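Local coordinates for DNA translocase coupling protein (Clostridium perfringens, PDB 6O1W), which probably acts as the coupling ATPase of plasmid conjugation, an FtsK/SpoIIIE-type DNA translocase thought to bind ATP and DNA, at residues A[17-22]-A[57-62]; A[86-91]-A[319-324]; A[176-181]-A[352-357]. All coordinates share one frame; numbering follows the deposited sequence.

Interaction 1. Residues A[17-22]-A[57-62]; sequences EQLNFV and KSYIPQ
The side chain of Tyr59, followed from CB to its hydroxyl, meets Phe21 first and then the backbone of Leu19 and Asn20 through water. Its CB lies 3.9 Å from Phe21 CE1. At the ring, Tyr59 CG and CD1 are both in van der Waals contact with that same carbon, Tyr59 CD1 to Phe21 CE1 being 3.5 Å. Phe21 CE1 stands over one face of the Tyr59 ring, displaced toward the rim. With the ring planes inclined at 55° and the centroids 4.7 Å apart, this is an edge-to-face pair, Phe21 presenting the edge. Placing CG of Phe21 anti to its backbone N (chi1 -166°) carries the phenyl group across to Tyr59, and a second edge-to-face neighbour, Trp56, extends the aromatic cluster.

At the tip, the hydroxyl bridges to the other segment through two waters. One, 2.7 Å from Tyr59 OH, lies in the plane of the ring at its edge and donates to Leu19 O; the other donates to Asn20 O. The carbonyls of two successive residues, Leu19 and Asn20, are thus tied to a single hydroxyl. Beside this polar bridge, Leu19 CD2 packs on Gln62 CG at 3.5 Å, so the methylene part of the glutamine does the touching, while its NE2 is bonded to Ser66 one turn further on.

The backbone turns sharply here. Asn20 has positive phi (50°), and its N bonds back to Glu17 O at 3.0 Å; Phe21 next forms the centre of an inverse gamma turn. The arrangement is a Schellman motif ending helix 7-18, packed against the junction of helices 53-58 and 60-67 in the N-terminal part of the chain.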
loop_
_atom_site.group_PDB
_atom_site.type_symbol
_atom_site.label_atom_id
_atom_site.label_comp_id
_atom_site.label_asym_id
_atom_site.label_seq_id
_atom_site.Cartn_x
_atom_site.Cartn_y
_atom_site.Cartn_z
ATOM N N GLU A 17 -31.769 6.934 24.893
ATOM C CA GLU A 17 -33.087 7.064 25.517
ATOM C C GLU A 17 -34.210 6.529 24.604
ATOM O O GLU A 17 -35.100 5.835 25.094
ATOM C CB GLU A 17 -33.333 8.530 25.882
ATOM C CG GLU A 17 -32.684 8.902 27.201
ATOM C CD GLU A 17 -32.730 10.371 27.576
ATOM O OE1 GLU A 17 -33.396 11.155 26.861
ATOM O OE2 GLU A 17 -32.096 10.735 28.594
ATOM N N GLN A 18 -34.144 6.801 23.278
ATOM C CA GLN A 18 -35.115 6.260 22.282
ATOM C C GLN A 18 -35.094 4.690 22.320
ATOM O O GLN A 18 -36.109 4.047 22.066
ATOM C CB GLN A 18 -34.722 6.706 20.858
ATOM C CG GLN A 18 -35.220 8.084 20.474
ATOM C CD GLN A 18 -34.651 8.591 19.172
ATOM O OE1 GLN A 18 -33.621 8.128 18.645
ATOM N NE2 GLN A 18 -35.315 9.570 18.631
ATOM N N LEU A 19 -33.930 4.098 22.665
ATOM C CA LEU A 19 -33.771 2.640 22.763
ATOM C C LEU A 19 -34.007 2.105 24.169
ATOM O O LEU A 19 -34.009 0.891 24.365
ATOM C CB LEU A 19 -32.348 2.254 22.312
ATOM C CG LEU A 19 -31.952 2.611 20.877
ATOM C CD1 LEU A 19 -30.488 2.283 20.609
ATOM C CD2 LEU A 19 -32.889 1.994 19.877
ATOM N N ASN A 20 -34.172 3.000 25.160
ATOM C CA ASN A 20 -34.196 2.660 26.597
ATOM C C ASN A 20 -32.962 1.780 26.894
ATOM O O ASN A 20 -33.057 0.713 27.504
ATOM C CB ASN A 20 -35.522 2.012 27.072
ATOM C CG ASN A 20 -35.616 1.929 28.589
ATOM O OD1 ASN A 20 -35.799 0.850 29.167
ATOM N ND2 ASN A 20 -35.453 3.059 29.270
ATOM N N PHE A 21 -31.809 2.204 26.349
ATOM C CA PHE A 21 -30.560 1.486 26.495
ATOM C C PHE A 21 -29.896 1.961 27.789
ATOM O O PHE A 21 -29.001 2.799 27.764
ATOM C CB PHE A 21 -29.697 1.705 25.251
ATOM C CG PHE A 21 -28.521 0.785 25.100
ATOM C CD1 PHE A 21 -28.703 -0.563 24.805
ATOM C CD2 PHE A 21 -27.223 1.275 25.162
ATOM C CE1 PHE A 21 -27.604 -1.408 24.594
ATOM C CE2 PHE A 21 -26.131 0.419 24.999
ATOM C CZ PHE A 21 -26.335 -0.914 24.694
ATOM N N VAL A 22 -30.374 1.426 28.926
ATOM C CA VAL A 22 -29.928 1.809 30.292
ATOM C C VAL A 22 -29.437 0.600 31.100
ATOM O O VAL A 22 -29.943 -0.504 30.896
ATOM C CB VAL A 22 -31.031 2.583 31.084
ATOM C CG1 VAL A 22 -31.437 3.882 30.382
ATOM C CG2 VAL A 22 -32.258 1.714 31.356
ATOM N N LYS A 57 -23.121 -5.799 22.049
ATOM C CA LYS A 57 -22.892 -6.545 20.806
ATOM C C LYS A 57 -24.197 -6.909 20.111
ATOM O O LYS A 57 -24.287 -6.793 18.890
ATOM C CB LYS A 57 -21.978 -7.750 21.039
ATOM C CG LYS A 57 -20.522 -7.276 21.241
ATOM C CD LYS A 57 -19.515 -8.399 21.409
ATOM C CE LYS A 57 -18.132 -7.815 21.550
ATOM N NZ LYS A 57 -17.070 -8.847 21.493
ATOM N N SER A 58 -25.235 -7.242 20.896
ATOM C CA SER A 58 -26.568 -7.523 20.358
ATOM C C SER A 58 -27.182 -6.257 19.735
ATOM O O SER A 58 -27.999 -6.337 18.805
ATOM C CB SER A 58 -27.476 -8.027 21.468
ATOM O OG SER A 58 -27.106 -9.367 21.734
ATOM N N TYR A 59 -26.776 -5.088 20.260
ATOM C CA TYR A 59 -27.306 -3.831 19.778
ATOM C C TYR A 59 -26.543 -3.238 18.636
ATOM O O TYR A 59 -26.958 -2.186 18.199
ATOM C CB TYR A 59 -27.420 -2.834 20.930
ATOM C CG TYR A 59 -28.765 -2.886 21.609
ATOM C CD1 TYR A 59 -29.059 -3.874 22.547
ATOM C CD2 TYR A 59 -29.749 -1.944 21.321
ATOM C CE1 TYR A 59 -30.276 -3.889 23.222
ATOM C CE2 TYR A 59 -31.002 -1.994 21.938
ATOM C CZ TYR A 59 -31.257 -2.963 22.894
ATOM O OH TYR A 59 -32.467 -2.972 23.541
ATOM N N ILE A 60 -25.452 -3.878 18.131
ATOM C CA ILE A 60 -24.625 -3.320 17.031
ATOM C C ILE A 60 -25.480 -2.899 15.798
ATOM O O ILE A 60 -25.361 -1.744 15.366
ATOM C CB ILE A 60 -23.417 -4.224 16.635
ATOM C CG1 ILE A 60 -22.261 -4.019 17.636
ATOM C CG2 ILE A 60 -22.927 -3.964 15.181
ATOM C CD1 ILE A 60 -21.077 -5.074 17.486
ATOM N N PRO A 61 -26.325 -3.779 15.202
ATOM C CA PRO A 61 -27.126 -3.325 14.068
ATOM C C PRO A 61 -27.889 -2.045 14.401
ATOM O O PRO A 61 -27.812 -1.133 13.605
ATOM C CB PRO A 61 -28.066 -4.510 13.806
ATOM C CG PRO A 61 -27.274 -5.677 14.246
ATOM C CD PRO A 61 -26.616 -5.197 15.505
ATOM N N GLN A 62 -28.528 -1.939 15.590
ATOM C CA GLN A 62 -29.323 -0.750 15.952
ATOM C C GLN A 62 -28.501 0.525 16.230
ATOM O O GLN A 62 -28.907 1.612 15.811
ATOM C CB GLN A 62 -30.280 -1.026 17.115
ATOM C CG GLN A 62 -31.190 0.185 17.391
ATOM C CD GLN A 62 -32.155 0.423 16.258
ATOM O OE1 GLN A 62 -32.892 -0.473 15.847
ATOM N NE2 GLN A 62 -32.165 1.623 15.716
HETATM O O HOH W 1 -34.218 -1.119 22.600
HETATM O O HOH W 2 -33.509 -1.743 26.050
#

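Interaction 2. Residues A[86-91]-A[319-324]; sequences KSMAGD and DLPEVK. With BGC (beta-D-glucopyranose), chain D.
Lys86 and Asp319 meet obliquely as a long salt bridge, Lys86 NZ to Asp319 OD1 measuring 3.8 Å; OD1 also bonds to a residue adjoining the segment. The lysine chain bends at chi2, chi3 and chi4, all near -55°, which curls its ammonium group back toward the aspartate.

Water-mediated bonding ties the same two residues more closely. One water accepts from Lys86 NZ at 2.7 Å and donates to Asp319 O at 2.8 Å, linking the ammonium group to the backbone of the loop.

Sugar contacts involve both residues: OD2 of Asp319 accepts a hydrogen bond of 2.9 Å from O3 of the glucose, and on the lysine, CE rests 3.5 Å from glucose O1.

Apolar contact is slight. The selenium of Met88, modelled as selenomethionine, lies 4.5 Å from Pro321 CG; Gln337 of strand 334-340 touches both side chains.

Strand 82-89 is an inner strand of the four-stranded antiparallel sheet, and residues 319-324 lead into strand 326-331 of the large mixed sheet. The contact therefore joins the two sheets at a glucose pocket where Asp37, Ile42, Glu44 and Lys318 also hydrogen-bond to the sugar.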
loop_
_atom_site.group_PDB
_atom_site.type_symbol
_atom_site.label_atom_id
_atom_site.label_comp_id
_atom_site.label_asym_id
_atom_site.label_seq_id
_atom_site.Cartn_x
_atom_site.Cartn_y
_atom_site.Cartn_z
ATOM N N LYS A 86 -14.764 0.941 17.941
ATOM C CA LYS A 86 -13.979 1.396 16.812
ATOM C C LYS A 86 -14.994 1.540 15.694
ATOM O O LYS A 86 -15.752 0.606 15.422
ATOM C CB LYS A 86 -12.846 0.395 16.467
ATOM C CG LYS A 86 -11.757 0.216 17.560
ATOM C CD LYS A 86 -11.121 1.524 18.132
ATOM C CE LYS A 86 -10.515 2.472 17.109
ATOM N NZ LYS A 86 -9.496 1.812 16.271
ATOM N N SER A 87 -15.130 2.740 15.148
ATOM C CA SER A 87 -16.152 2.980 14.117
ATOM C C SER A 87 -15.738 3.987 13.069
ATOM O O SER A 87 -14.741 4.670 13.246
ATOM C CB SER A 87 -17.464 3.445 14.754
ATOM O OG SER A 87 -17.285 4.644 15.491
HETATM N N MSE A 88 -16.554 4.122 12.021
HETATM C CA MSE A 88 -16.401 5.098 10.947
HETATM C C MSE A 88 -17.760 5.728 10.733
HETATM O O MSE A 88 -18.755 5.005 10.677
HETATM C CB MSE A 88 -15.936 4.418 9.643
HETATM C CG MSE A 88 -14.459 4.052 9.658
HETATM SE SE MSE A 88 -13.894 3.117 8.037
HETATM C CE MSE A 88 -14.213 4.540 6.717
ATOM N N ALA A 89 -17.815 7.065 10.639
ATOM C CA ALA A 89 -19.055 7.819 10.419
ATOM C C ALA A 89 -19.658 7.418 9.071
ATOM O O ALA A 89 -18.900 7.155 8.134
ATOM C CB ALA A 89 -18.745 9.314 10.409
ATOM N N GLY A 90 -20.994 7.361 8.983
ATOM C CA GLY A 90 -21.697 7.076 7.733
ATOM C C GLY A 90 -21.294 8.035 6.614
ATOM O O GLY A 90 -21.419 7.690 5.437
ATOM N N ASP A 91 -20.782 9.254 6.973
ATOM C CA ASP A 91 -20.281 10.264 6.024
ATOM C C ASP A 91 -18.892 9.928 5.427
ATOM O O ASP A 91 -18.535 10.488 4.388
ATOM C CB ASP A 91 -20.276 11.680 6.641
ATOM C CG ASP A 91 -19.381 11.902 7.857
ATOM O OD1 ASP A 91 -18.134 11.879 7.699
ATOM O OD2 ASP A 91 -19.926 12.165 8.955
ATOM N N ASP A 319 -6.031 -1.218 12.915
ATOM C CA ASP A 319 -7.342 -0.559 13.034
ATOM C C ASP A 319 -8.227 -0.744 11.816
ATOM O O ASP A 319 -9.409 -0.391 11.877
ATOM C CB ASP A 319 -7.162 0.965 13.204
ATOM C CG ASP A 319 -6.155 1.424 14.228
ATOM O OD1 ASP A 319 -6.003 0.740 15.250
ATOM O OD2 ASP A 319 -5.542 2.497 14.018
ATOM N N LEU A 320 -7.638 -1.132 10.669
ATOM C CA LEU A 320 -8.414 -1.230 9.436
ATOM C C LEU A 320 -9.625 -2.164 9.556
ATOM O O LEU A 320 -9.489 -3.195 10.196
ATOM C CB LEU A 320 -7.523 -1.732 8.281
ATOM C CG LEU A 320 -6.607 -0.699 7.585
ATOM C CD1 LEU A 320 -5.684 -1.412 6.588
ATOM C CD2 LEU A 320 -7.430 0.382 6.876
ATOM N N PRO A 321 -10.771 -1.876 8.890
ATOM C CA PRO A 321 -11.857 -2.860 8.867
ATOM C C PRO A 321 -11.466 -4.031 7.959
ATOM O O PRO A 321 -10.664 -3.855 7.027
ATOM C CB PRO A 321 -13.025 -2.079 8.257
ATOM C CG PRO A 321 -12.394 -1.070 7.392
ATOM C CD PRO A 321 -11.095 -0.700 8.051
ATOM N N GLU A 322 -12.060 -5.217 8.215
ATOM C CA GLU A 322 -11.814 -6.452 7.460
ATOM C C GLU A 322 -12.555 -6.470 6.133
ATOM O O GLU A 322 -13.503 -7.236 5.954
ATOM C CB GLU A 322 -12.142 -7.687 8.311
ATOM C CG GLU A 322 -11.088 -7.968 9.369
ATOM C CD GLU A 322 -11.419 -9.158 10.245
ATOM O OE1 GLU A 322 -11.955 -8.941 11.356
ATOM O OE2 GLU A 322 -11.158 -10.306 9.816
ATOM N N VAL A 323 -12.106 -5.612 5.201
ATOM C CA VAL A 323 -12.642 -5.444 3.851
ATOM C C VAL A 323 -11.512 -5.804 2.878
ATOM O O VAL A 323 -10.401 -5.271 3.003
ATOM C CB VAL A 323 -13.102 -3.969 3.633
ATOM C CG1 VAL A 323 -13.574 -3.721 2.199
ATOM C CG2 VAL A 323 -14.168 -3.557 4.640
ATOM N N LYS A 324 -11.794 -6.683 1.907
ATOM C CA LYS A 324 -10.800 -7.045 0.903
ATOM C C LYS A 324 -10.486 -5.828 0.022
ATOM O O LYS A 324 -11.406 -5.138 -0.462
ATOM C CB LYS A 324 -11.260 -8.242 0.041
ATOM C CG LYS A 324 -10.091 -8.960 -0.640
ATOM C CD LYS A 324 -10.561 -10.105 -1.541
ATOM C CE LYS A 324 -9.473 -10.629 -2.456
ATOM N NZ LYS A 324 -9.061 -9.631 -3.485
HETATM C C2 BGC D . -5.921 3.504 17.778
HETATM C C3 BGC D . -5.156 4.638 17.099
HETATM C C4 BGC D . -6.117 5.632 16.454
HETATM C C5 BGC D . -7.172 6.084 17.463
HETATM C C6 BGC D . -8.251 6.953 16.858
HETATM C C1 BGC D . -6.985 4.055 18.720
HETATM O O1 BGC D . -7.733 2.994 19.207
HETATM O O2 BGC D . -5.046 2.669 18.528
HETATM O O3 BGC D . -4.292 4.102 16.101
HETATM O O4 BGC D . -5.417 6.758 15.928
HETATM O O5 BGC D . -7.843 4.939 18.006
HETATM O O6 BGC D . -9.064 6.216 15.950
HETATM O O HOH W 3 -10.462 0.007 14.443
#

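Interaction 3. Residues A[176-181]-A[352-357]. With BGC (beta-D-glucopyranose), chain E.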
loop_
_atom_site.group_PDB
_atom_site.type_symbol
_atom_site.label_atom_id
_atom_site.label_comp_id
_atom_site.label_asym_id
_atom_site.label_seq_id
_atom_site.Cartn_x
_atom_site.Cartn_y
_atom_site.Cartn_z
ATOM N N GLU A 176 5.616 -12.335 -19.831
ATOM C CA GLU A 176 6.829 -12.521 -20.628
ATOM C C GLU A 176 6.723 -11.882 -22.015
ATOM O O GLU A 176 7.746 -11.625 -22.632
ATOM C CB GLU A 176 7.160 -14.015 -20.769
ATOM C CG GLU A 176 8.264 -14.462 -19.831
ATOM C CD GLU A 176 8.851 -15.826 -20.130
ATOM O OE1 GLU A 176 8.252 -16.580 -20.932
ATOM O OE2 GLU A 176 9.916 -16.143 -19.549
ATOM N N LYS A 177 5.503 -11.623 -22.506
ATOM C CA LYS A 177 5.335 -10.972 -23.817
ATOM C C LYS A 177 5.701 -9.484 -23.725
ATOM O O LYS A 177 6.062 -8.903 -24.744
ATOM C CB LYS A 177 3.878 -11.076 -24.317
ATOM C CG LYS A 177 3.275 -12.472 -24.314
ATOM C CD LYS A 177 3.359 -13.164 -25.658
ATOM C CE LYS A 177 2.625 -14.484 -25.661
ATOM N NZ LYS A 177 3.281 -15.504 -24.791
ATOM N N VAL A 178 5.577 -8.865 -22.512
ATOM C CA VAL A 178 5.781 -7.423 -22.329
ATOM C C VAL A 178 7.066 -7.038 -21.561
ATOM O O VAL A 178 7.381 -5.850 -21.450
ATOM C CB VAL A 178 4.526 -6.764 -21.695
ATOM C CG1 VAL A 178 3.271 -7.035 -22.528
ATOM C CG2 VAL A 178 4.324 -7.189 -20.239
ATOM N N GLY A 179 7.806 -8.026 -21.080
ATOM C CA GLY A 179 9.033 -7.783 -20.340
ATOM C C GLY A 179 9.757 -9.055 -19.957
ATOM O O GLY A 179 9.420 -10.153 -20.411
ATOM N N GLN A 180 10.761 -8.910 -19.133
ATOM C CA GLN A 180 11.604 -10.016 -18.703
ATOM C C GLN A 180 11.207 -10.438 -17.298
ATOM O O GLN A 180 11.124 -9.594 -16.390
ATOM C CB GLN A 180 13.041 -9.534 -18.674
ATOM C CG GLN A 180 14.060 -10.447 -19.306
ATOM C CD GLN A 180 15.401 -9.756 -19.231
ATOM O OE1 GLN A 180 15.746 -8.918 -20.081
ATOM N NE2 GLN A 180 16.165 -10.053 -18.186
ATOM N N VAL A 181 11.010 -11.744 -17.123
ATOM C CA VAL A 181 10.691 -12.357 -15.831
ATOM C C VAL A 181 11.949 -13.071 -15.345
ATOM O O VAL A 181 12.457 -13.937 -16.032
ATOM C CB VAL A 181 9.449 -13.310 -15.873
ATOM C CG1 VAL A 181 9.118 -13.849 -14.469
ATOM C CG2 VAL A 181 8.229 -12.620 -16.491
ATOM N N ASN A 352 -1.473 -7.610 -26.008
ATOM C CA ASN A 352 -1.514 -7.091 -27.378
ATOM C C ASN A 352 -1.700 -5.574 -27.428
ATOM O O ASN A 352 -1.142 -4.954 -28.326
ATOM C CB ASN A 352 -2.535 -7.832 -28.261
ATOM C CG ASN A 352 -3.834 -8.242 -27.591
ATOM O OD1 ASN A 352 -4.897 -7.668 -27.861
ATOM N ND2 ASN A 352 -3.788 -9.268 -26.727
ATOM N N LYS A 353 -2.387 -4.965 -26.442
ATOM C CA LYS A 353 -2.500 -3.501 -26.370
ATOM C C LYS A 353 -1.111 -2.843 -26.162
ATOM O O LYS A 353 -0.834 -1.811 -26.770
ATOM C CB LYS A 353 -3.468 -3.055 -25.273
ATOM C CG LYS A 353 -4.936 -3.278 -25.599
ATOM C CD LYS A 353 -5.806 -2.980 -24.372
ATOM C CE LYS A 353 -7.180 -2.480 -24.730
ATOM N NZ LYS A 353 -8.000 -2.237 -23.519
ATOM N N ILE A 354 -0.229 -3.475 -25.359
ATOM C CA ILE A 354 1.131 -2.997 -25.082
ATOM C C ILE A 354 2.060 -3.167 -26.275
ATOM O O ILE A 354 2.882 -2.282 -26.548
ATOM C CB ILE A 354 1.731 -3.649 -23.789
ATOM C CG1 ILE A 354 0.813 -3.471 -22.568
ATOM C CG2 ILE A 354 3.164 -3.170 -23.502
ATOM C CD1 ILE A 354 0.343 -2.043 -22.276
ATOM N N LEU A 355 1.991 -4.337 -26.939
ATOM C CA LEU A 355 2.836 -4.642 -28.098
ATOM C C LEU A 355 2.520 -3.706 -29.262
ATOM O O LEU A 355 3.446 -3.289 -29.956
ATOM C CB LEU A 355 2.726 -6.126 -28.498
ATOM C CG LEU A 355 3.268 -7.149 -27.468
ATOM C CD1 LEU A 355 2.875 -8.570 -27.840
ATOM C CD2 LEU A 355 4.775 -7.046 -27.313
ATOM N N LYS A 356 1.230 -3.296 -29.404
ATOM C CA LYS A 356 0.762 -2.330 -30.409
ATOM C C LYS A 356 1.427 -0.950 -30.227
ATOM O O LYS A 356 1.612 -0.249 -31.219
ATOM C CB LYS A 356 -0.772 -2.222 -30.427
ATOM C CG LYS A 356 -1.492 -3.407 -31.099
ATOM C CD LYS A 356 -1.448 -3.380 -32.635
ATOM C CE LYS A 356 -2.164 -4.559 -33.256
ATOM N NZ LYS A 356 -1.916 -4.655 -34.722
ATOM N N LEU A 357 1.817 -0.577 -28.974
ATOM C CA LEU A 357 2.601 0.630 -28.659
ATOM C C LEU A 357 4.022 0.280 -29.156
ATOM O O LEU A 357 4.874 -0.140 -28.369
ATOM C CB LEU A 357 2.661 0.870 -27.129
ATOM C CG LEU A 357 1.659 1.802 -26.464
ATOM C CD1 LEU A 357 0.515 1.023 -25.858
ATOM C CD2 LEU A 357 2.334 2.563 -25.335
HETATM C C2 BGC E . 19.161 -5.942 -21.103
HETATM C C3 BGC E . 20.574 -6.509 -21.040
HETATM C C4 BGC E . 20.889 -6.967 -19.621
HETATM C C5 BGC E . 19.825 -7.951 -19.139
HETATM C C6 BGC E . 19.997 -8.340 -17.690
HETATM C C1 BGC E . 18.174 -6.989 -20.596
HETATM O O1 BGC E . 16.880 -6.489 -20.644
HETATM O O2 BGC E . 18.842 -5.560 -22.436
HETATM O O3 BGC E . 21.513 -5.534 -21.477
HETATM O O4 BGC E . 22.165 -7.591 -19.562
HETATM O O5 BGC E . 18.519 -7.360 -19.260
HETATM O O6 BGC E . 18.956 -9.210 -17.271
#
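Val178 and Ile354 meet with their side chains at about a right angle, where the P-loop NTPase core of the FtsK/SpoIIIE family touches the C-terminal helix 351-356. Residues 176-181 run into strand 179-182, an outermost strand of the large mixed sheet, so the helix sits by the entry to the sheet's edge. The alpha carbons of Val178 and Ile354 approach more closely than any other pair between the segments, at 7.0 Å.

The touching atoms are few. Val178 CG1 lies 3.9 Å from Ile354 CB and 4.0 Å from Ile354 CG2, so a single methyl of the valine rests against the branch point of the isoleucine. On Ile354, CG2 is set anti to the backbone N and remains beside the valine, whereas the longer CG1 branch leads away. Leu154 of helix 142-155, which begins at Lys142 and Ser143 of the predicted Walker A motif, touches both residues, and Trp151 adds a further contact to Ile354. The pair is therefore packed on that helix as well as on each other.

Lys177 and Leu355 form the outer part of the contact. CB of Lys177 points to the helix, but the rest of its chain turns off, and NZ has a weak hydrogen bond to Leu173 O. Leu355 behaves in the reverse sense: its first bond runs past the other segment and its methyls come nearer, with CD1 4.4 Å from Lys177 CB. The closest approach of all is made by the leucine's other methyl, CD2, which lies 3.4 Å from the backbone oxygen O of Lys177.

In the fold
From the N terminus, interaction 1 closes first: 34 residues, including strands 30-36 and 43-48, separate its segments, and it joins the end of helix 7-18 to the helices at 53-67. Interaction 2 then opens on strand 82-89 and closes only at 319-324, so that the contact spans much of the ATPase core. Interaction 3 opens inside that span at 176-181 and closes beyond it at 352-357; the two cross, while interaction 1 precedes both. Interaction 2 joins the N-terminal sheet to the core, and interaction 3 packs the last helix against the core's edge, on the opposite side of the chain's centre; the centres of interactions 2 and 3 lie about 39 Å apart.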